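Local coordinates for protein aminotransferase, class III (Thermomicrobium roseum, PDB 6IO1) that acts as a thermostable (S)-enantioselective omega-transaminase, probably moving amino groups by means of a pyridoxal phosphate cofactor, at residues 41-46 with 427-432; 355-360 with 436-441; 402-407 with 444-449. All coordinates share one frame; numbering follows the deposited sequence.

Contact 1. Residues 41-46 with 427-432; sequences EGVWVW and PLTISR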
ATOM      1  N   GLU B  41      25.959   1.382   3.727  1.00 16.37           N
ATOM      2  CA  GLU B  41      26.416   2.685   4.199  1.00 17.24           C
ATOM      3  C   GLU B  41      26.652   3.580   2.994  1.00 15.82           C
ATOM      4  O   GLU B  41      27.341   3.181   2.051  1.00 14.50           O
ATOM      5  CB  GLU B  41      27.697   2.567   5.034  1.00 19.01           C
ATOM      6  CG  GLU B  41      27.988   3.779   5.918  1.00 21.85           C
ATOM      7  CD  GLU B  41      28.520   4.971   5.141  1.00 21.98           C
ATOM      8  OE1 GLU B  41      29.291   4.763   4.180  1.00 20.09           O
ATOM      9  OE2 GLU B  41      28.164   6.117   5.487  1.00 26.86           O
ATOM     10  N   GLY B  42      26.106   4.788   3.044  1.00 15.45           N
ATOM     11  CA  GLY B  42      26.225   5.702   1.918  1.00 17.32           C
ATOM     12  C   GLY B  42      25.646   5.078   0.664  1.00 14.84           C
ATOM     13  O   GLY B  42      24.486   4.651   0.632  1.00 14.12           O
ATOM     14  N   VAL B  43      26.462   5.013  -0.388  1.00 12.88           N
ATOM     15  CA  VAL B  43      26.046   4.441  -1.663  1.00 13.74           C
ATOM     16  C   VAL B  43      26.449   2.975  -1.780  1.00 14.80           C
ATOM     17  O   VAL B  43      26.285   2.373  -2.846  1.00 16.03           O
ATOM     18  CB  VAL B  43      26.607   5.252  -2.841  1.00 16.85           C
ATOM     19  CG1 VAL B  43      26.288   6.731  -2.674  1.00 17.98           C
ATOM     20  CG2 VAL B  43      28.109   5.033  -2.970  1.00 17.15           C
ATOM     21  N   TRP B  44      26.963   2.387  -0.705  1.00 16.51           N
ATOM     22  CA  TRP B  44      27.530   1.047  -0.727  1.00 14.95           C
ATOM     23  C   TRP B  44      26.619   0.062  -0.010  1.00 13.72           C
ATOM     24  O   TRP B  44      25.987   0.403   0.994  1.00 13.97           O
ATOM     25  CB  TRP B  44      28.914   1.032  -0.073  1.00 15.19           C
ATOM     26  CG  TRP B  44      29.868   1.998  -0.688  1.00 15.46           C
ATOM     27  CD1 TRP B  44      30.276   3.192  -0.171  1.00 16.92           C
ATOM     28  CD2 TRP B  44      30.533   1.855  -1.946  1.00 16.74           C
ATOM     29  NE1 TRP B  44      31.158   3.801  -1.030  1.00 18.19           N
ATOM     30  CE2 TRP B  44      31.332   3.001  -2.128  1.00 17.25           C
ATOM     31  CE3 TRP B  44      30.530   0.870  -2.938  1.00 16.48           C
ATOM     32  CZ2 TRP B  44      32.121   3.187  -3.261  1.00 20.05           C
ATOM     33  CZ3 TRP B  44      31.313   1.055  -4.059  1.00 18.04           C
ATOM     34  CH2 TRP B  44      32.098   2.205  -4.212  1.00 20.85           C
ATOM     35  N   VAL B  45      26.576  -1.165  -0.530  1.00 16.23           N
ATOM     36  CA  VAL B  45      25.878  -2.276   0.099  1.00 15.18           C
ATOM     37  C   VAL B  45      26.790  -3.493   0.035  1.00 13.41           C
ATOM     38  O   VAL B  45      27.723  -3.557  -0.765  1.00 15.10           O
ATOM     39  CB  VAL B  45      24.517  -2.588  -0.566  1.00 13.09           C
ATOM     40  CG1 VAL B  45      23.526  -1.460  -0.314  1.00 15.46           C
ATOM     41  CG2 VAL B  45      24.696  -2.827  -2.056  1.00 14.76           C
ATOM     42  N   TRP B  46      26.547  -4.444   0.927  1.00 14.48           N
ATOM     43  CA  TRP B  46      27.328  -5.673   0.975  1.00 14.80           C
ATOM     44  C   TRP B  46      26.391  -6.870   0.941  1.00 14.16           C
ATOM     45  O   TRP B  46      25.330  -6.853   1.572  1.00 15.33           O
ATOM     46  CB  TRP B  46      28.211  -5.727   2.226  1.00 15.37           C
ATOM     47  CG  TRP B  46      29.380  -4.787   2.179  1.00 17.20           C
ATOM     48  CD1 TRP B  46      30.663  -5.091   1.828  1.00 16.67           C
ATOM     49  CD2 TRP B  46      29.372  -3.391   2.497  1.00 16.97           C
ATOM     50  NE1 TRP B  46      31.455  -3.970   1.908  1.00 17.33           N
ATOM     51  CE2 TRP B  46      30.684  -2.912   2.316  1.00 17.54           C
ATOM     52  CE3 TRP B  46      28.381  -2.498   2.917  1.00 18.24           C
ATOM     53  CZ2 TRP B  46      31.032  -1.581   2.539  1.00 18.79           C
ATOM     54  CZ3 TRP B  46      28.727  -1.177   3.139  1.00 17.68           C
ATOM     55  CH2 TRP B  46      30.042  -0.731   2.950  1.00 18.12           C
ATOM     56  N   PRO B 427      22.032   7.287  -5.033  1.00 13.80           N
ATOM     57  CA  PRO B 427      21.667   8.140  -3.895  1.00 14.88           C
ATOM     58  C   PRO B 427      22.137   9.580  -4.145  1.00 15.57           C
ATOM     59  O   PRO B 427      23.219   9.767  -4.673  1.00 15.72           O
ATOM     60  CB  PRO B 427      22.444   7.534  -2.717  1.00 16.17           C
ATOM     61  CG  PRO B 427      22.693   6.103  -3.135  1.00 13.86           C
ATOM     62  CD  PRO B 427      22.899   6.176  -4.633  1.00 14.75           C
ATOM     63  N   LEU B 428      21.316  10.554  -3.742  1.00 16.10           N
ATOM     64  CA  LEU B 428      21.599  11.962  -4.000  1.00 16.61           C
ATOM     65  C   LEU B 428      22.939  12.417  -3.434  1.00 18.26           C
ATOM     66  O   LEU B 428      23.403  13.505  -3.792  1.00 19.69           O
ATOM     67  CB  LEU B 428      20.482  12.841  -3.430  1.00 16.08           C
ATOM     68  CG  LEU B 428      19.027  12.519  -3.784  1.00 15.53           C
ATOM     69  CD1 LEU B 428      18.119  13.675  -3.388  1.00 17.62           C
ATOM     70  CD2 LEU B 428      18.862  12.196  -5.261  1.00 16.25           C
ATOM     71  N   THR B 429      23.568  11.622  -2.572  1.00 17.20           N
ATOM     72  CA  THR B 429      24.831  11.986  -1.943  1.00 18.88           C
ATOM     73  C   THR B 429      26.052  11.514  -2.724  1.00 17.42           C
ATOM     74  O   THR B 429      27.177  11.685  -2.239  1.00 19.28           O
ATOM     75  CB  THR B 429      24.893  11.420  -0.523  1.00 21.38           C
ATOM     76  OG1 THR B 429      24.761   9.994  -0.568  1.00 23.11           O
ATOM     77  CG2 THR B 429      23.771  11.995   0.325  1.00 20.67           C
ATOM     78  N   ILE B 430      25.859  10.914  -3.902  1.00 18.50           N
ATOM     79  CA  ILE B 430      26.966  10.285  -4.616  1.00 18.52           C
ATOM     80  C   ILE B 430      28.030  11.318  -4.957  1.00 19.75           C
ATOM     81  O   ILE B 430      27.737  12.413  -5.452  1.00 19.83           O
ATOM     82  CB  ILE B 430      26.451   9.550  -5.865  1.00 16.79           C
ATOM     83  CG1 ILE B 430      27.565   8.703  -6.488  1.00 18.54           C
ATOM     84  CG2 ILE B 430      25.866  10.523  -6.884  1.00 18.90           C
ATOM     85  CD1 ILE B 430      27.058   7.662  -7.466  1.00 20.36           C
ATOM     86  N   SER B 431      29.273  10.989  -4.634  1.00 20.84           N
ATOM     87  CA  SER B 431      30.412  11.841  -4.927  1.00 19.08           C
ATOM     88  C   SER B 431      30.965  11.589  -6.326  1.00 19.19           C
ATOM     89  O   SER B 431      30.531  10.682  -7.049  1.00 21.15           O
ATOM     90  CB  SER B 431      31.522  11.615  -3.901  1.00 19.88           C
ATOM     91  OG  SER B 431      32.198  10.388  -4.138  1.00 21.04           O
ATOM     92  N   ARG B 432      32.033  12.331  -6.635  1.00 20.79           N
ATOM     93  CA  ARG B 432      32.787  12.204  -7.911  1.00 22.56           C
ATOM     94  C   ARG B 432      33.482  10.835  -8.005  1.00 23.18           C
ATOM     95  O   ARG B 432      33.405  10.229  -9.092  1.00 23.55           O
ATOM     96  CB  ARG B 432      33.810  13.338  -8.028  1.00 32.35           C
ATOM     97  CG  ARG B 432      34.520  13.395  -9.374  1.00 35.28           C
ATOM     98  CD  ARG B 432      35.471  14.574  -9.476  1.00 35.96           C
ATOM     99  NE  ARG B 432      36.108  14.663 -10.783  1.00 41.91           N
ATOM    100  CZ  ARG B 432      35.619  15.344 -11.813  1.00 48.44           C
ATOM    101  NH1 ARG B 432      34.479  16.001 -11.691  1.00 49.76           N
ATOM    102  NH2 ARG B 432      36.271  15.365 -12.961  1.00 50.43           N
TER

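Contact 2. Residues 355-360 with 436-441; sequences AYLLQE and DVLIEG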
ATOM      1  N   ALA B 355      24.702  15.825 -13.880  1.00 22.89           N
ATOM      2  CA  ALA B 355      25.343  16.413 -15.050  1.00 20.83           C
ATOM      3  C   ALA B 355      26.663  15.718 -15.352  1.00 20.79           C
ATOM      4  O   ALA B 355      26.959  15.405 -16.513  1.00 23.01           O
ATOM      5  CB  ALA B 355      25.559  17.911 -14.837  1.00 20.00           C
ATOM      6  N   TYR B 356      27.459  15.448 -14.315  1.00 21.23           N
ATOM      7  CA  TYR B 356      28.727  14.751 -14.519  1.00 21.86           C
ATOM      8  C   TYR B 356      28.503  13.343 -15.062  1.00 20.43           C
ATOM      9  O   TYR B 356      29.199  12.905 -15.989  1.00 21.71           O
ATOM     10  CB  TYR B 356      29.514  14.700 -13.211  1.00 22.82           C
ATOM     11  CG  TYR B 356      30.818  13.945 -13.318  1.00 23.44           C
ATOM     12  CD1 TYR B 356      31.900  14.486 -13.999  1.00 25.82           C
ATOM     13  CD2 TYR B 356      30.967  12.691 -12.743  1.00 24.17           C
ATOM     14  CE1 TYR B 356      33.095  13.801 -14.103  1.00 31.54           C
ATOM     15  CE2 TYR B 356      32.158  11.997 -12.841  1.00 26.49           C
ATOM     16  CZ  TYR B 356      33.218  12.556 -13.522  1.00 31.13           C
ATOM     17  OH  TYR B 356      34.406  11.870 -13.623  1.00 33.88           O
ATOM     18  N   LEU B 357      27.541  12.617 -14.488  1.00 20.88           N
ATOM     19  CA  LEU B 357      27.240  11.266 -14.941  1.00 20.89           C
ATOM     20  C   LEU B 357      26.749  11.265 -16.379  1.00 22.01           C
ATOM     21  O   LEU B 357      27.150  10.411 -17.173  1.00 23.29           O
ATOM     22  CB  LEU B 357      26.203  10.621 -14.021  1.00 19.09           C
ATOM     23  CG  LEU B 357      26.708  10.060 -12.690  1.00 18.26           C
ATOM     24  CD1 LEU B 357      25.544   9.710 -11.778  1.00 17.65           C
ATOM     25  CD2 LEU B 357      27.591   8.847 -12.918  1.00 17.55           C
ATOM     26  N   LEU B 358      25.874  12.207 -16.735  1.00 21.26           N
ATOM     27  CA  LEU B 358      25.398  12.289 -18.110  1.00 22.13           C
ATOM     28  C   LEU B 358      26.543  12.588 -19.065  1.00 22.64           C
ATOM     29  O   LEU B 358      26.664  11.949 -20.115  1.00 22.64           O
ATOM     30  CB  LEU B 358      24.310  13.354 -18.230  1.00 20.58           C
ATOM     31  CG  LEU B 358      23.635  13.477 -19.597  1.00 21.23           C
ATOM     32  CD1 LEU B 358      23.114  12.126 -20.060  1.00 21.88           C
ATOM     33  CD2 LEU B 358      22.514  14.503 -19.554  1.00 25.09           C
ATOM     34  N   GLN B 359      27.410  13.537 -18.704  1.00 23.30           N
ATOM     35  CA  GLN B 359      28.535  13.887 -19.564  1.00 26.37           C
ATOM     36  C   GLN B 359      29.448  12.689 -19.786  1.00 24.88           C
ATOM     37  O   GLN B 359      29.828  12.383 -20.922  1.00 26.19           O
ATOM     38  CB  GLN B 359      29.316  15.053 -18.956  1.00 27.94           C
ATOM     39  CG  GLN B 359      30.736  15.193 -19.484  1.00 30.49           C
ATOM     40  CD  GLN B 359      31.511  16.293 -18.787  1.00 35.77           C
ATOM     41  OE1 GLN B 359      31.159  17.469 -18.880  1.00 39.77           O
ATOM     42  NE2 GLN B 359      32.573  15.917 -18.083  1.00 35.33           N
ATOM     43  N   GLU B 360      29.809  11.994 -18.707  1.00 25.80           N
ATOM     44  CA  GLU B 360      30.723  10.866 -18.844  1.00 26.35           C
ATOM     45  C   GLU B 360      30.066   9.686 -19.558  1.00 24.46           C
ATOM     46  O   GLU B 360      30.693   9.051 -20.413  1.00 26.20           O
ATOM     47  CB  GLU B 360      31.253  10.457 -17.471  1.00 29.15           C
ATOM     48  CG  GLU B 360      32.086  11.537 -16.791  1.00 30.16           C
ATOM     49  CD  GLU B 360      33.212  12.043 -17.674  1.00 34.34           C
ATOM     50  OE1 GLU B 360      33.948  11.208 -18.240  1.00 39.01           O
ATOM     51  OE2 GLU B 360      33.357  13.277 -17.807  1.00 33.98           O
ATOM     52  N   ASP B 436      32.613   7.822 -10.657  1.00 19.19           N
ATOM     53  CA  ASP B 436      33.571   7.158 -11.539  1.00 20.15           C
ATOM     54  C   ASP B 436      33.489   5.646 -11.396  1.00 20.30           C
ATOM     55  O   ASP B 436      33.600   4.910 -12.387  1.00 21.01           O
ATOM     56  CB  ASP B 436      34.990   7.622 -11.228  1.00 24.57           C
ATOM     57  CG  ASP B 436      35.257   9.024 -11.699  1.00 26.42           C
ATOM     58  OD1 ASP B 436      34.489   9.522 -12.548  1.00 26.12           O
ATOM     59  OD2 ASP B 436      36.246   9.628 -11.234  1.00 26.27           O
ATOM     60  N   VAL B 437      33.316   5.168 -10.163  1.00 20.46           N
ATOM     61  CA  VAL B 437      33.146   3.735  -9.941  1.00 20.09           C
ATOM     62  C   VAL B 437      31.940   3.232 -10.720  1.00 19.46           C
ATOM     63  O   VAL B 437      32.021   2.250 -11.469  1.00 21.94           O
ATOM     64  CB  VAL B 437      33.013   3.437  -8.436  1.00 20.19           C
ATOM     65  CG1 VAL B 437      32.611   1.989  -8.217  1.00 20.37           C
ATOM     66  CG2 VAL B 437      34.313   3.764  -7.719  1.00 19.72           C
ATOM     67  N   LEU B 438      30.817   3.945 -10.598  1.00 20.90           N
ATOM     68  CA  LEU B 438      29.593   3.554 -11.288  1.00 19.32           C
ATOM     69  C   LEU B 438      29.788   3.573 -12.799  1.00 20.95           C
ATOM     70  O   LEU B 438      29.395   2.631 -13.504  1.00 21.35           O
ATOM     71  CB  LEU B 438      28.450   4.480 -10.870  1.00 17.71           C
ATOM     72  CG  LEU B 438      27.095   4.342 -11.565  1.00 22.02           C
ATOM     73  CD1 LEU B 438      26.559   2.943 -11.400  1.00 20.75           C
ATOM     74  CD2 LEU B 438      26.107   5.351 -11.020  1.00 18.50           C
ATOM     75  N   ILE B 439      30.422   4.632 -13.312  1.00 20.04           N
ATOM     76  CA  ILE B 439      30.595   4.771 -14.757  1.00 21.91           C
ATOM     77  C   ILE B 439      31.433   3.624 -15.301  1.00 23.48           C
ATOM     78  O   ILE B 439      31.091   2.987 -16.307  1.00 23.85           O
ATOM     79  CB  ILE B 439      31.197   6.147 -15.108  1.00 22.68           C
ATOM     80  CG1 ILE B 439      30.217   7.264 -14.756  1.00 21.06           C
ATOM     81  CG2 ILE B 439      31.334   6.274 -16.579  1.00 28.46           C
ATOM     82  CD1 ILE B 439      30.900   8.595 -14.498  1.00 21.95           C
ATOM     83  N   GLU B 440      32.584   3.401 -14.656  1.00 24.33           N
ATOM     84  CA  GLU B 440      33.560   2.365 -15.096  1.00 29.34           C
ATOM     85  C   GLU B 440      32.905   0.982 -15.034  1.00 26.17           C
ATOM     86  O   GLU B 440      33.074   0.207 -15.995  1.00 25.30           O
ATOM     87  CB  GLU B 440      34.807   2.413 -14.212  1.00 33.39           C
ATOM     88  CG  GLU B 440      35.616   3.686 -14.376  1.00 39.81           C
ATOM     89  CD  GLU B 440      36.224   3.878 -15.756  1.00 51.47           C
ATOM     90  OE1 GLU B 440      36.100   2.959 -16.589  1.00 50.91           O
ATOM     91  OE2 GLU B 440      36.821   4.946 -15.992  1.00 57.96           O
ATOM     92  N   GLY B 441      32.162   0.708 -13.961  1.00 24.92           N
ATOM     93  CA  GLY B 441      31.470  -0.568 -13.834  1.00 22.64           C
ATOM     94  C   GLY B 441      30.474  -0.775 -14.963  1.00 24.28           C
ATOM     95  O   GLY B 441      30.427  -1.852 -15.565  1.00 24.57           O
TER

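Contact 3. Residues 402-407 with 444-449; sequences PKLEAA and AALSDV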
ATOM      1  N   PRO B 402      19.000 -10.127 -18.449  1.00 27.57           N
ATOM      2  CA  PRO B 402      19.698 -11.008 -17.494  1.00 25.25           C
ATOM      3  C   PRO B 402      21.211 -10.987 -17.634  1.00 24.16           C
ATOM      4  O   PRO B 402      21.923 -11.004 -16.620  1.00 25.09           O
ATOM      5  CB  PRO B 402      19.117 -12.392 -17.813  1.00 30.42           C
ATOM      6  CG  PRO B 402      17.778 -12.108 -18.396  1.00 28.14           C
ATOM      7  CD  PRO B 402      17.950 -10.848 -19.189  1.00 28.26           C
ATOM      8  N   LYS B 403      21.724 -10.963 -18.866  1.00 24.76           N
ATOM      9  CA  LYS B 403      23.170 -10.934 -19.064  1.00 24.35           C
ATOM     10  C   LYS B 403      23.773  -9.654 -18.497  1.00 25.95           C
ATOM     11  O   LYS B 403      24.804  -9.691 -17.817  1.00 23.50           O
ATOM     12  CB  LYS B 403      23.504 -11.078 -20.548  1.00 26.80           C
ATOM     13  CG  LYS B 403      23.297 -12.468 -21.119  1.00 29.88           C
ATOM     14  CD  LYS B 403      23.525 -12.465 -22.623  1.00 28.74           C
ATOM     15  CE  LYS B 403      23.386 -13.858 -23.213  1.00 31.20           C
ATOM     16  NZ  LYS B 403      23.386 -13.814 -24.704  1.00 30.75           N
ATOM     17  N   LEU B 404      23.147  -8.507 -18.779  1.00 26.51           N
ATOM     18  CA  LEU B 404      23.629  -7.246 -18.224  1.00 24.57           C
ATOM     19  C   LEU B 404      23.532  -7.242 -16.706  1.00 21.72           C
ATOM     20  O   LEU B 404      24.417  -6.716 -16.024  1.00 21.78           O
ATOM     21  CB  LEU B 404      22.844  -6.070 -18.809  1.00 24.22           C
ATOM     22  CG  LEU B 404      23.287  -5.510 -20.162  1.00 24.69           C
ATOM     23  CD1 LEU B 404      22.410  -4.336 -20.576  1.00 23.94           C
ATOM     24  CD2 LEU B 404      24.756  -5.117 -20.145  1.00 24.67           C
ATOM     25  N   GLU B 405      22.464  -7.824 -16.159  1.00 22.44           N
ATOM     26  CA  GLU B 405      22.312  -7.897 -14.710  1.00 22.20           C
ATOM     27  C   GLU B 405      23.459  -8.683 -14.090  1.00 21.77           C
ATOM     28  O   GLU B 405      24.113  -8.219 -13.146  1.00 20.86           O
ATOM     29  CB  GLU B 405      20.965  -8.541 -14.378  1.00 23.22           C
ATOM     30  CG  GLU B 405      20.515  -8.426 -12.935  1.00 23.50           C
ATOM     31  CD  GLU B 405      19.141  -9.034 -12.719  1.00 27.36           C
ATOM     32  OE1 GLU B 405      19.056 -10.264 -12.519  1.00 31.49           O
ATOM     33  OE2 GLU B 405      18.143  -8.285 -12.763  1.00 27.82           O
ATOM     34  N   ALA B 406      23.736  -9.867 -14.639  1.00 21.95           N
ATOM     35  CA  ALA B 406      24.821 -10.698 -14.129  1.00 24.25           C
ATOM     36  C   ALA B 406      26.173 -10.012 -14.294  1.00 22.55           C
ATOM     37  O   ALA B 406      27.024 -10.090 -13.404  1.00 24.80           O
ATOM     38  CB  ALA B 406      24.817 -12.056 -14.831  1.00 30.13           C
ATOM     39  N   ALA B 407      26.402  -9.365 -15.440  1.00 23.06           N
ATOM     40  CA  ALA B 407      27.684  -8.708 -15.680  1.00 21.54           C
ATOM     41  C   ALA B 407      27.901  -7.539 -14.726  1.00 22.30           C
ATOM     42  O   ALA B 407      28.985  -7.388 -14.149  1.00 23.52           O
ATOM     43  CB  ALA B 407      27.770  -8.244 -17.133  1.00 24.70           C
ATOM     44  N   ALA B 444      32.333  -1.377 -18.286  1.00 23.06           N
ATOM     45  CA  ALA B 444      32.954  -2.721 -18.250  1.00 24.99           C
ATOM     46  C   ALA B 444      31.877  -3.798 -18.433  1.00 25.39           C
ATOM     47  O   ALA B 444      32.118  -4.747 -19.206  1.00 26.80           O
ATOM     48  CB  ALA B 444      33.690  -2.900 -16.944  1.00 26.25           C
ATOM     49  N   ALA B 445      30.723  -3.632 -17.777  1.00 24.21           N
ATOM     50  CA  ALA B 445      29.618  -4.617 -17.876  1.00 25.18           C
ATOM     51  C   ALA B 445      29.122  -4.689 -19.324  1.00 24.62           C
ATOM     52  O   ALA B 445      28.917  -5.810 -19.827  1.00 26.52           O
ATOM     53  CB  ALA B 445      28.507  -4.225 -16.934  1.00 21.99           C
ATOM     54  N   LEU B 446      28.978  -3.529 -19.973  1.00 24.06           N
ATOM     55  CA  LEU B 446      28.539  -3.461 -21.362  1.00 24.81           C
ATOM     56  C   LEU B 446      29.550  -4.132 -22.282  1.00 26.49           C
ATOM     57  O   LEU B 446      29.174  -4.859 -23.211  1.00 25.38           O
ATOM     58  CB  LEU B 446      28.320  -2.006 -21.777  1.00 24.83           C
ATOM     59  CG  LEU B 446      27.036  -1.319 -21.306  1.00 23.19           C
ATOM     60  CD1 LEU B 446      27.168   0.193 -21.423  1.00 25.49           C
ATOM     61  CD2 LEU B 446      25.834  -1.817 -22.095  1.00 23.16           C
ATOM     62  N   SER B 447      30.843  -3.899 -22.035  1.00 25.93           N
ATOM     63  CA  SER B 447      31.880  -4.561 -22.821  1.00 29.25           C
ATOM     64  C   SER B 447      31.847  -6.073 -22.625  1.00 30.10           C
ATOM     65  O   SER B 447      32.047  -6.834 -23.576  1.00 31.57           O
ATOM     66  CB  SER B 447      33.252  -4.000 -22.452  1.00 28.46           C
ATOM     67  OG  SER B 447      33.382  -2.655 -22.875  1.00 30.47           O
ATOM     68  N   ASP B 448      31.620  -6.527 -21.392  1.00 30.48           N
ATOM     69  CA  ASP B 448      31.555  -7.962 -21.134  1.00 28.68           C
ATOM     70  C   ASP B 448      30.448  -8.612 -21.948  1.00 28.83           C
ATOM     71  O   ASP B 448      30.647  -9.666 -22.565  1.00 33.36           O
ATOM     72  CB  ASP B 448      31.343  -8.227 -19.644  1.00 27.88           C
ATOM     73  CG  ASP B 448      32.476  -7.705 -18.791  1.00 29.55           C
ATOM     74  OD1 ASP B 448      33.583  -7.500 -19.331  1.00 29.35           O
ATOM     75  OD2 ASP B 448      32.259  -7.499 -17.578  1.00 27.79           O
ATOM     76  N   VAL B 449      29.271  -7.988 -21.974  1.00 27.13           N
ATOM     77  CA  VAL B 449      28.141  -8.638 -22.632  1.00 27.57           C
ATOM     78  C   VAL B 449      28.230  -8.500 -24.149  1.00 29.33           C
ATOM     79  O   VAL B 449      27.972  -9.461 -24.882  1.00 27.33           O
ATOM     80  CB  VAL B 449      26.812  -8.088 -22.091  1.00 26.99           C
ATOM     81  CG1 VAL B 449      25.659  -8.645 -22.903  1.00 26.10           C
ATOM     82  CG2 VAL B 449      26.653  -8.452 -20.625  1.00 25.72           C
TER

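Contact 1. Residues 41-46 with 427-432
P427 meets V43 where the loop 427-432 begins. The touch is between a methyl and a ring: CG1 of V43 lies 3.7 Å from CG of P427. CB and CD of the same proline ring are only slightly farther from this methyl. The two side chains cross at about a right angle. V43 has CG1 anti to its carbonyl carbon (chi1 -51°), which turns this branch to the loop. The other branch, CG2, sits 3.8 Å above the plane of the W44 ring, toward its rim.

The carbonyl of P427 also closes a type I turn, with I430 N 3.0 Å from P427 O. L428 in this turn points away from V43 and packs on N64 and L378. T429 comes back to the contact. Its OG1 is 4.2 Å from V43 CG1, so the hydroxyl only comes near this methyl. I430 follows, with its CA 4.1 Å from the same V43 CG1. One valine methyl thus faces three residues of the turn. S431 is the N-cap of helix 432-450: its side chain caps a backbone N just past R432, while E434 OE1 takes the N-H of S431, consistent with a capping box.

The partner is the two-residue loop of a beta hairpin, G42 and V43. E41 to W44 form a type II' turn, and two backbone bonds join E41 and W44. G42 has positive phi (58°), which favours glycine, and a CB there would be crowded by E41 OE1.

The hairpin links strands 35-41 and 44-47 of the mixed sheet that also holds strand 421-424. V43 also touches E434 of helix 432-450. From helix 346-361, N349 bonds to the carbonyls of L428 and I430, and I430 packs on S353 there and on C435 of helix 432-450.

Contact 2. Residues 355-360 with 436-441
Y356 and D436 make the polar link between the two helices. The tyrosine hydroxyl donates to the carboxylate, with Y356 OH 2.6 Å from D436 OD1. The bond uses the syn lone pair of OD1. The carboxylate oxygen lies at the ring edge, in the ring plane, while the two planes are turned 54° apart. One face of the ring carries E360, whose CG sits 3.6 Å above it, toward the rim. The E360 carboxylate is held in turn by a nearly straight bond from Q359 NE2 to OE2. A phenylalanine in place of Y356 would probably leave D436 OD1 without this donor and the carboxylate less fixed in its rotation.

Helices 346-361 and 432-450 run side by side at a crossing angle of -27°. They pack on the mixed, largely antiparallel sheet of strands 379-384 and 413-418, part of the smaller domain of the fold type I PLP enzymes: L357 reaches L380, and L438 reaches I413 and V415.

The apolar contacts centre on I439. Its CD1 is 3.5 Å from CB of E360 and 4.0 Å from CE2 of Y356. CD2 of L357 lies 3.6 Å from CG1 of I439. I439 has CG1 anti to its carbonyl carbon (chi1 -66°), and CD1 extends from there among the three side chains. Deeper toward the sheet, CD2 of L357 meets CD2 of L438 at 4.2 Å.

Contact 3. Residues 402-407 with 444-449
A407 and A445 face each other where helices 400-410 and 432-450 come closest. Their CA atoms are only 5.0 Å apart. CB of A407 lies 4.1 Å from CB of A445, and it also rests near the backbone oxygen of A445. Two alanines let the short helix segments approach to 8.9 Å between axes, crossing at 129°.

V449 completes the tight part. Its CG2 is the branch that does most of the touching. This methyl is 3.6 Å from the backbone O of K403 and 3.7 Å from CB of A407. It also meets CD2 of L404 at 3.9 Å, the two side chains crossing at about a right angle. CG2 is anti to the carbonyl carbon of V449, which turns this branch to K403 O and A407, while CG1 goes to K403 CB. CD2 of L404 then reaches on to CD2 of L446, at 4.0 Å. This leucine pair lies on the sheet side, and both residues pack on I422 of strand 421-424.

The solvent side is looser. K403 brings only its CB to V449, and its extended chain leads away to the F398 carbonyl and ring. D448 comes no nearer to A407 than 4.4 Å, CB to CB. Its carboxylate turns to R411 in a salt bridge. Beyond the contact, E405 packs on F90 of the second subunit.

The charged groups therefore find their partners outside these two segments. What joins the helices directly is methyl against methyl and methyl against backbone, so their hold on each other rests on shape fit, two alanines for closeness and V449, L404 and L446 for apolar area.

In the fold
The three contacts follow helix 432-450 from its start to its end. Contact 1 lies at its entry, contact 2 on its first half and contact 3 near its C-terminal end. Centres of contacts 1 and 2 are 14 Å apart, those of 2 and 3 are 16 Å, and those of 1 and 3 are 21 Å. Contacts 1 and 2 touch, through R432 on Y356 and W44 on V437. Along the chain all three first segments precede all three second ones. The last helix thus meets a hairpin, helix 346-361 and helix 400-410 in turn, tying the chain's end to an early hairpin beside one mixed sheet. None of the segments contains a residue of the cofactor pocket.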